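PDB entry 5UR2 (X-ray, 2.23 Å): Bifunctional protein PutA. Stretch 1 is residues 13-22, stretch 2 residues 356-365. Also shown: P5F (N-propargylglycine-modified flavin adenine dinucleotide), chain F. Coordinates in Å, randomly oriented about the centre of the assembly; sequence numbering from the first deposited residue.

Stretch 1, residues 13-22: RGEEILKRME
Stretch 2, residues 356-365: NVRTLAACML

What fills the apolar centre of the contact? Val357, in the first turn of its helix with chi1 t, acts as a knob in a hole lined by Gly14, Ile17, Leu18 and Met21, residues that recur on one side of the partner helix. Val357 CG1 lies 3.7 Å from Ile17 CG2 and 3.9 Å from Gly14 O, while Val357 CG2 lies 4.1 Å from Leu18 CD2 and 4.2 Å from Met21 SD. Ile17 (m, t) points toward the other helix and carries the apolar layer onward: its CD1 is 4.3 Å from Ala361 CB and 4.0 Å from Met364 CE. Met364 is extended (m, t, t), which brings its terminal methyl to that isoleucine. Leu18 (m, t) leaves its backbone sideways, yet its end comes nearer to the valine; Met21 (m, t, p) points toward the other helix.

How do the backbones come together? Residues 13-22 are helical, continuing a helix that begins earlier in the chain, and 357-365 form a helix that runs on beyond the stretch. Phi and psi stay near -63° and -40° through most of both. Their axes approach to 9.0 Å, with 126° between the N-to-C directions, so the helices run in broadly opposing senses but cross obliquely. The register is set where Gly14 CA and Ala361 CA lie 5.4 Å apart. Small residues meet here: Gly14 has no side chain, and Ala361 CB comes within 3.7 Å of Gly14 N. An ideal CB on Gly14 would point toward the other helix, only 3.9 Å from Val357 CG1 and 4.0 Å from Ala361 CB. Bonds from N to the carbonyl four residues back hold each helix, such as Leu18 N to Gly14 O at 3.0 Å and Ala361 N to Val357 O at 2.8 Å.

What happens where the contact becomes polar? Arg13 (t, p, p, chi4 88°) lays its aliphatic part over the second helix, with CB 3.6 Å from Leu365 CD2 and CG 3.9 Å from Ala361 CB. Leu365 CD2 also lies over one face of the guanidinium, and Arg13 NH1 is 3.8 Å from Met364 CB. These are packing contacts; no hydrogen bond crosses between the stretches. The arginine's charge is met within its own helix by a long salt bridge, Arg13 NE to Glu16 OE1 at 3.8 Å, with the oxygen well out of the guanidinium plane. Glu16 (t, t) also receives a weak hydrogen bond within a salt bridge, Arg20 NE to Glu16 OE2 at 3.4 Å.

How does the second helix begin, away from the interface? Asn356 (chi1 t, phi/psi -91°/119°) occupies the N-cap, its OD1 accepting from Thr359 N at 3.1 Å, which satisfies an amide in the first turn. The other end of the same carboxamide binds the modified flavin, Asn356 ND2 donating to P5F O1A at 2.7 Å, so one side chain joins helix start to cofactor phosphate.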

# COMPACT_ATOMS: atom_id res chain seq x y z
N ARG B 13 -25.52 30.49 48.72
CA ARG B 13 -24.40 31.41 48.84
C ARG B 13 -23.94 31.89 47.46
O ARG B 13 -23.63 33.08 47.29
CB ARG B 13 -23.25 30.76 49.59
CG ARG B 13 -22.04 31.66 49.75
CD ARG B 13 -22.43 32.89 50.54
NE ARG B 13 -23.10 32.53 51.79
CZ ARG B 13 -22.48 32.29 52.94
NH1 ARG B 13 -21.16 32.39 53.01
NH2 ARG B 13 -23.19 31.96 54.02
N GLY B 14 -23.91 30.99 46.48
CA GLY B 14 -23.54 31.39 45.13
C GLY B 14 -24.52 32.37 44.53
O GLY B 14 -24.13 33.31 43.82
N GLU B 15 -25.82 32.20 44.82
CA GLU B 15 -26.81 33.13 44.32
C GLU B 15 -26.62 34.52 44.91
O GLU B 15 -26.78 35.53 44.21
CB GLU B 15 -28.22 32.61 44.62
CG GLU B 15 -28.62 31.40 43.78
CD GLU B 15 -29.98 30.84 44.17
OE1 GLU B 15 -30.53 31.30 45.19
OE2 GLU B 15 -30.50 29.95 43.46
N GLU B 16 -26.26 34.60 46.20
CA GLU B 16 -25.95 35.90 46.80
C GLU B 16 -24.76 36.56 46.11
O GLU B 16 -24.82 37.75 45.78
CB GLU B 16 -25.67 35.75 48.29
CG GLU B 16 -25.19 37.04 48.96
CD GLU B 16 -24.76 36.83 50.41
OE1 GLU B 16 -24.99 35.71 50.94
OE2 GLU B 16 -24.21 37.78 51.01
N ILE B 17 -23.70 35.79 45.86
CA ILE B 17 -22.50 36.34 45.24
C ILE B 17 -22.80 36.88 43.86
O ILE B 17 -22.38 37.99 43.50
CB ILE B 17 -21.38 35.27 45.21
CG1 ILE B 17 -20.89 34.98 46.64
CG2 ILE B 17 -20.25 35.68 44.27
CD1 ILE B 17 -19.94 33.79 46.71
N LEU B 18 -23.57 36.13 43.07
CA LEU B 18 -23.92 36.60 41.73
C LEU B 18 -24.87 37.80 41.79
O LEU B 18 -24.83 38.66 40.90
CB LEU B 18 -24.53 35.45 40.92
CG LEU B 18 -23.53 34.32 40.63
CD1 LEU B 18 -24.24 33.06 40.17
CD2 LEU B 18 -22.52 34.73 39.59
N LYS B 19 -25.75 37.86 42.79
CA LYS B 19 -26.64 39.01 42.91
C LYS B 19 -25.85 40.29 43.19
O LYS B 19 -26.05 41.31 42.53
CB LYS B 19 -27.69 38.77 43.99
CG LYS B 19 -28.66 39.92 44.20
CD LYS B 19 -29.32 40.38 42.90
CE LYS B 19 -30.36 39.40 42.37
NZ LYS B 19 -31.27 40.03 41.35
N ARG B 20 -24.92 40.22 44.15
CA ARG B 20 -24.05 41.36 44.45
C ARG B 20 -23.26 41.78 43.21
O ARG B 20 -23.03 42.97 42.99
CB ARG B 20 -23.07 41.01 45.56
CG ARG B 20 -23.62 40.89 46.96
CD ARG B 20 -22.51 40.35 47.86
NE ARG B 20 -22.83 40.33 49.28
CZ ARG B 20 -22.58 41.33 50.13
NH1 ARG B 20 -22.02 42.45 49.69
NH2 ARG B 20 -22.90 41.19 51.41
N MET B 21 -22.84 40.81 42.40
CA MET B 21 -22.04 41.12 41.22
C MET B 21 -22.79 42.00 40.25
O MET B 21 -22.18 42.82 39.55
CB MET B 21 -21.59 39.83 40.53
CG MET B 21 -20.44 39.13 41.23
SD MET B 21 -20.26 37.41 40.72
CE MET B 21 -20.15 37.61 38.93
N GLU B 22 -24.12 41.87 40.19
CA GLU B 22 -24.91 42.73 39.32
C GLU B 22 -24.84 44.19 39.74
O GLU B 22 -25.06 45.06 38.90
CB GLU B 22 -26.38 42.28 39.33
CG GLU B 22 -26.62 40.81 39.08
CD GLU B 22 -28.11 40.47 39.17
OE1 GLU B 22 -28.48 39.29 38.99
OE2 GLU B 22 -28.90 41.40 39.42
N ASN B 356 -14.10 30.66 40.19
CA ASN B 356 -15.37 29.97 40.00
C ASN B 356 -16.26 30.22 41.22
O ASN B 356 -15.89 29.86 42.34
CB ASN B 356 -15.06 28.48 39.80
CG ASN B 356 -16.29 27.60 39.61
OD1 ASN B 356 -17.33 27.81 40.22
ND2 ASN B 356 -16.15 26.58 38.76
N VAL B 357 -17.43 30.84 41.00
CA VAL B 357 -18.31 31.22 42.11
C VAL B 357 -18.82 29.98 42.86
O VAL B 357 -18.95 30.01 44.08
CB VAL B 357 -19.46 32.12 41.63
CG1 VAL B 357 -20.52 32.29 42.72
CG2 VAL B 357 -18.94 33.49 41.25
N ARG B 358 -19.12 28.89 42.13
CA ARG B 358 -19.49 27.64 42.80
C ARG B 358 -18.40 27.17 43.76
O ARG B 358 -18.66 26.94 44.95
CB ARG B 358 -19.78 26.55 41.76
CG ARG B 358 -19.68 25.11 42.30
CD ARG B 358 -20.80 24.76 43.28
NE ARG B 358 -20.45 23.61 44.13
CZ ARG B 358 -21.34 22.89 44.82
NH1 ARG B 358 -22.63 23.19 44.76
NH2 ARG B 358 -20.94 21.87 45.57
N THR B 359 -17.16 27.06 43.26
CA THR B 359 -16.02 26.65 44.09
C THR B 359 -15.86 27.56 45.31
O THR B 359 -15.70 27.09 46.44
CB THR B 359 -14.74 26.68 43.25
OG1 THR B 359 -14.92 25.88 42.07
CG2 THR B 359 -13.54 26.14 44.07
N LEU B 360 -15.87 28.87 45.08
CA LEU B 360 -15.72 29.81 46.19
C LEU B 360 -16.84 29.66 47.21
O LEU B 360 -16.59 29.68 48.42
CB LEU B 360 -15.68 31.25 45.65
CG LEU B 360 -14.53 31.57 44.68
CD1 LEU B 360 -14.73 32.93 44.01
CD2 LEU B 360 -13.22 31.56 45.43
N ALA B 361 -18.09 29.52 46.75
CA ALA B 361 -19.22 29.41 47.68
C ALA B 361 -19.17 28.11 48.48
O ALA B 361 -19.52 28.10 49.67
CB ALA B 361 -20.55 29.49 46.91
N ALA B 362 -18.74 27.02 47.86
CA ALA B 362 -18.59 25.76 48.60
C ALA B 362 -17.54 25.91 49.70
O ALA B 362 -17.76 25.52 50.85
CB ALA B 362 -18.21 24.63 47.64
N CYS B 363 -16.39 26.51 49.37
CA CYS B 363 -15.38 26.72 50.39
C CYS B 363 -15.92 27.55 51.56
O CYS B 363 -15.68 27.22 52.73
CB CYS B 363 -14.16 27.40 49.78
SG CYS B 363 -13.22 26.36 48.63
N MET B 364 -16.68 28.60 51.26
CA MET B 364 -17.21 29.45 52.32
C MET B 364 -18.08 28.65 53.27
O MET B 364 -17.97 28.79 54.49
CB MET B 364 -18.02 30.61 51.74
CG MET B 364 -17.22 31.65 51.01
SD MET B 364 -18.30 32.85 50.21
CE MET B 364 -17.08 33.91 49.44
N LEU B 365 -18.96 27.81 52.72
CA LEU B 365 -19.89 27.05 53.54
C LEU B 365 -19.16 25.98 54.35
O LEU B 365 -19.40 25.83 55.55
CB LEU B 365 -20.97 26.41 52.66
CG LEU B 365 -22.31 27.15 52.62
CD1 LEU B 365 -22.98 27.11 53.98
CD2 LEU B 365 -22.07 28.58 52.21
PA P5F F . -12.62 26.84 36.46
O1A P5F F . -13.71 26.54 37.54
O2A P5F F . -13.06 27.20 35.13
O5B P5F F . -11.70 25.69 36.14
C5B P5F F . -10.89 25.57 34.97
C4B P5F F . -9.88 24.45 35.20
O4B P5F F . -10.44 23.16 35.14
C3B P5F F . -8.72 24.38 34.24
O3B P5F F . -7.75 25.32 34.51
C2B P5F F . -8.23 23.00 34.43
O2B P5F F . -7.43 22.94 35.56
C1B P5F F . -9.49 22.24 34.68
N9A P5F F . -10.03 21.58 33.52
C8A P5F F . -10.41 22.15 32.32
N7A P5F F . -10.89 21.19 31.52
C5A P5F F . -10.85 19.96 32.18
C6A P5F F . -11.19 18.65 31.85
N6A P5F F . -11.74 18.34 30.56
N1A P5F F . -11.00 17.65 32.73
C2A P5F F . -10.49 17.89 33.96
N3A P5F F . -10.12 19.16 34.30
C4A P5F F . -10.29 20.19 33.47
N1 P5F F . -1.97 26.45 38.19
C2 P5F F . -0.91 25.48 38.37
O2 P5F F . -1.03 24.26 37.74
N3 P5F F . 0.22 25.77 39.20
C4 P5F F . 0.37 27.00 39.87
O4 P5F F . 1.50 27.22 40.66
C4X P5F F . -0.74 28.03 39.67
N5 P5F F . -0.63 29.39 40.20
C5X P5F F . -1.90 30.13 40.34
C6 P5F F . -2.00 31.25 41.33
C7 P5F F . -3.24 31.90 41.53
C7M P5F F . -3.34 33.03 42.54
C8 P5F F . -4.40 31.51 40.78
C8M P5F F . -5.73 32.19 40.97
C9 P5F F . -4.30 30.46 39.84
C9A P5F F . -3.00 29.76 39.63
N10 P5F F . -2.92 28.66 38.67
C10 P5F F . -1.84 27.73 38.86
C1' P5F F . -3.98 28.38 37.67
C2' P5F F . -5.13 27.56 38.26
O2' P5F F . -4.67 26.29 38.53
C3' P5F F . -6.37 27.46 37.37
O3' P5F F . -6.02 26.82 36.20
C4' P5F F . -7.00 28.80 36.99
O4' P5F F . -6.73 29.68 38.02
C5' P5F F . -8.49 28.74 36.61
O5' P5F F . -9.26 27.86 37.42
P P5F F . -10.75 28.17 37.98
O1P P5F F . -11.17 27.48 39.34
O2P P5F F . -10.76 29.74 37.92
O3P P5F F . -11.68 27.98 36.65
C21 P5F F . 1.34 30.09 38.62
C22 P5F F . 0.38 29.77 39.52
C23 P5F F . 2.67 29.32 38.56